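Local coordinates for dihydroorotase (Saccharomyces cerevisiae, PDB 7CA0), which catalyses the zinc-dependent, reversible interconversion of N-carbamoyl-L-aspartate and dihydroorotate, the third step of de novo pyrimidine biosynthesis, at residues Ser257-His262 against Val277-Phe282. Residues are numbered along the deposited sequence; the frame is centred on the assembly and turned at random.
Sequences SDSAPH and VYSQSF. With ZN (zinc ion), chain E; FOT (5-fluoro-2,6-dioxo-1,2,3,6-tetrahydropyrimidine-4-carboxylic acid), chain G.
Ser259 and Tyr278 bring the backbones of Ser257-His262 and Val277-Phe282 together, their CA atoms 4.6 Å apart, where the two loop segments run in directions 106° apart. A single direct main-chain bond joins them, Ala260 N to Val277 O at 3.0 Å, with the donor lying above the carbonyl plane. Beside it, water 1 accepts from Val277 N and donates to Asp258 O. Ser259 supplies the side-chain link: with chi1 179° its OG stands anti to its own backbone N and accepts from Ser279 N at 3.1 Å and, weakly, from Gln280 N. The same hydroxyl lies obliquely 3.3 Å from Tyr278 CD1, and water 2 connects it to Gln280 OE1. In the amidohydrolase TIM barrel, metal ligands sit where strands end and loops begin; here the loop after strand 253-255 carries Asp258, and these bonds tie it to a later part of the same loop. Asp258 OD1 binds zinc at 2.1 Å, in company with His14 and His16. One residue earlier, Ser257 closes an ST turn, its OG accepting from Ser259 N at 2.9 Å, while its CB rests against Ser279 OG. Gln280, bent at chi2 (77°), folds back so that OE1 comes 3.3 Å from Ser259 CB; its NE2 is held by Asp12, which also bonds Ser257 N. On the ligand side, Ala260 CB packs against C6 of the bound 5-fluoroorotate, and His262 NE2 donates to its O6 at the imidazole edge, though the modelled bond is doubtfully short. Farther from the ligand, Pro261 CB meets Tyr278 CD1 obliquely at 3.9 Å, and Val26 of helix 20-26 touches both side chains.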
loop_
_atom_site.group_PDB
_atom_site.type_symbol
_atom_site.label_atom_id
_atom_site.label_comp_id
_atom_site.label_asym_id
_atom_site.label_seq_id
_atom_site.Cartn_x
_atom_site.Cartn_y
_atom_site.Cartn_z
ATOM N N SER A 257 18.115 10.897 5.138
ATOM C CA SER A 257 17.404 10.532 3.912
ATOM C C SER A 257 16.778 9.140 3.994
ATOM O O SER A 257 15.723 8.908 3.400
ATOM C CB SER A 257 18.343 10.604 2.711
ATOM O OG SER A 257 19.307 9.563 2.779
ATOM N N ASP A 258 17.417 8.206 4.698
ATOM C CA ASP A 258 17.114 6.788 4.551
ATOM C C ASP A 258 17.152 6.390 3.083
ATOM O O ASP A 258 16.393 5.525 2.619
ATOM C CB ASP A 258 15.765 6.443 5.174
ATOM C CG ASP A 258 15.502 4.961 5.208
ATOM O OD1 ASP A 258 16.490 4.186 5.303
ATOM O OD2 ASP A 258 14.309 4.572 5.105
ATOM N N SER A 259 18.068 7.004 2.340
ATOM C CA SER A 259 18.287 6.542 0.980
ATOM C C SER A 259 18.703 5.084 1.045
ATOM O O SER A 259 19.696 4.749 1.699
ATOM C CB SER A 259 19.345 7.389 0.278
ATOM O OG SER A 259 19.583 6.921 -1.041
ATOM N N ALA A 260 17.909 4.226 0.399
ATOM C CA ALA A 260 17.989 2.768 0.491
ATOM C C ALA A 260 18.003 2.184 -0.918
ATOM O O ALA A 260 16.940 1.935 -1.504
ATOM C CB ALA A 260 16.813 2.205 1.283
ATOM N N PRO A 261 19.181 2.014 -1.520
ATOM C CA PRO A 261 19.234 1.519 -2.907
ATOM C C PRO A 261 18.890 0.035 -3.006
ATOM O O PRO A 261 19.310 -0.778 -2.177
ATOM C CB PRO A 261 20.682 1.787 -3.334
ATOM C CG PRO A 261 21.461 1.928 -2.056
ATOM C CD PRO A 261 20.515 2.288 -0.949
ATOM N N HIS A 262 18.061 -0.297 -4.006
ATOM C CA HIS A 262 17.736 -1.658 -4.420
ATOM C C HIS A 262 17.775 -1.724 -5.940
ATOM O O HIS A 262 17.293 -0.796 -6.611
ATOM C CB HIS A 262 16.339 -2.097 -3.935
ATOM C CG HIS A 262 16.265 -2.352 -2.460
ATOM N ND1 HIS A 262 16.616 -3.557 -1.898
ATOM C CD2 HIS A 262 15.906 -1.548 -1.434
ATOM C CE1 HIS A 262 16.482 -3.488 -0.584
ATOM N NE2 HIS A 262 16.051 -2.279 -0.277
ATOM N N VAL A 277 13.400 3.647 -0.696
ATOM C CA VAL A 277 13.420 4.709 -1.699
ATOM C C VAL A 277 14.842 5.215 -1.812
ATOM O O VAL A 277 15.481 5.475 -0.793
ATOM C CB VAL A 277 12.474 5.866 -1.306
ATOM C CG1 VAL A 277 12.506 6.960 -2.337
ATOM C CG2 VAL A 277 11.041 5.390 -1.061
ATOM N N TYR A 278 15.336 5.351 -3.038
ATOM C CA TYR A 278 16.694 5.838 -3.275
ATOM C C TYR A 278 16.647 7.331 -3.550
ATOM O O TYR A 278 16.128 7.752 -4.584
ATOM C CB TYR A 278 17.363 5.111 -4.434
ATOM C CG TYR A 278 18.698 5.714 -4.805
ATOM C CD1 TYR A 278 19.805 5.541 -3.991
ATOM C CD2 TYR A 278 18.858 6.434 -5.979
ATOM C CE1 TYR A 278 21.030 6.082 -4.320
ATOM C CE2 TYR A 278 20.075 6.981 -6.313
ATOM C CZ TYR A 278 21.157 6.804 -5.482
ATOM O OH TYR A 278 22.367 7.353 -5.821
ATOM N N SER A 279 17.163 8.129 -2.605
ATOM C CA SER A 279 17.179 9.586 -2.709
ATOM C C SER A 279 18.579 10.197 -2.698
ATOM O O SER A 279 18.693 11.430 -2.717
ATOM C CB SER A 279 16.357 10.199 -1.563
ATOM O OG SER A 279 16.917 9.841 -0.297
ATOM N N GLN A 280 19.646 9.389 -2.636
ATOM C CA GLN A 280 20.976 9.938 -2.353
ATOM C C GLN A 280 21.452 10.891 -3.436
ATOM O O GLN A 280 22.057 11.926 -3.140
ATOM C CB GLN A 280 22.006 8.822 -2.209
ATOM C CG GLN A 280 23.166 9.218 -1.320
ATOM C CD GLN A 280 22.772 9.168 0.140
ATOM O OE1 GLN A 280 22.558 8.079 0.684
ATOM N NE2 GLN A 280 22.634 10.338 0.778
ATOM N N SER A 281 21.187 10.558 -4.697
ATOM C CA SER A 281 21.759 11.289 -5.815
ATOM C C SER A 281 21.315 12.740 -5.855
ATOM O O SER A 281 22.014 13.574 -6.437
ATOM C CB SER A 281 21.364 10.590 -7.108
ATOM O OG SER A 281 22.185 9.453 -7.271
ATOM N N PHE A 282 20.171 13.062 -5.259
ATOM C CA PHE A 282 19.649 14.418 -5.302
ATOM C C PHE A 282 19.119 14.818 -3.934
ATOM O O PHE A 282 18.179 15.618 -3.828
ATOM C CB PHE A 282 18.566 14.539 -6.380
ATOM C CG PHE A 282 19.035 14.119 -7.765
ATOM C CD1 PHE A 282 19.738 15.002 -8.573
ATOM C CD2 PHE A 282 18.779 12.837 -8.250
ATOM C CE1 PHE A 282 20.179 14.621 -9.840
ATOM C CE2 PHE A 282 19.211 12.451 -9.517
ATOM C CZ PHE A 282 19.915 13.348 -10.313
HETATM ZN ZN ZN E . 17.272 2.972 6.854
HETATM C C2 FOT G . 17.541 -0.769 3.998
HETATM C C6 FOT G . 15.731 -0.706 2.672
HETATM C C5 FOT G . 15.013 -0.030 3.669
HETATM O O2 FOT G . 18.652 -1.114 4.102
HETATM N N3 FOT G . 16.944 -0.108 5.044
HETATM N N1 FOT G . 16.966 -1.074 2.821
HETATM O O6 FOT G . 15.329 -1.008 1.603
HETATM F F5 FOT G . 13.720 0.379 3.525
HETATM C C4 FOT G . 15.691 0.279 4.938
HETATM C C41 FOT G . 14.973 1.014 6.091
HETATM O O42 FOT G . 15.341 0.900 7.279
HETATM O O41 FOT G . 13.985 1.760 5.902
HETATM O O HOH W 1 13.731 4.254 1.856
HETATM O O HOH W 2 21.799 5.784 -0.891
#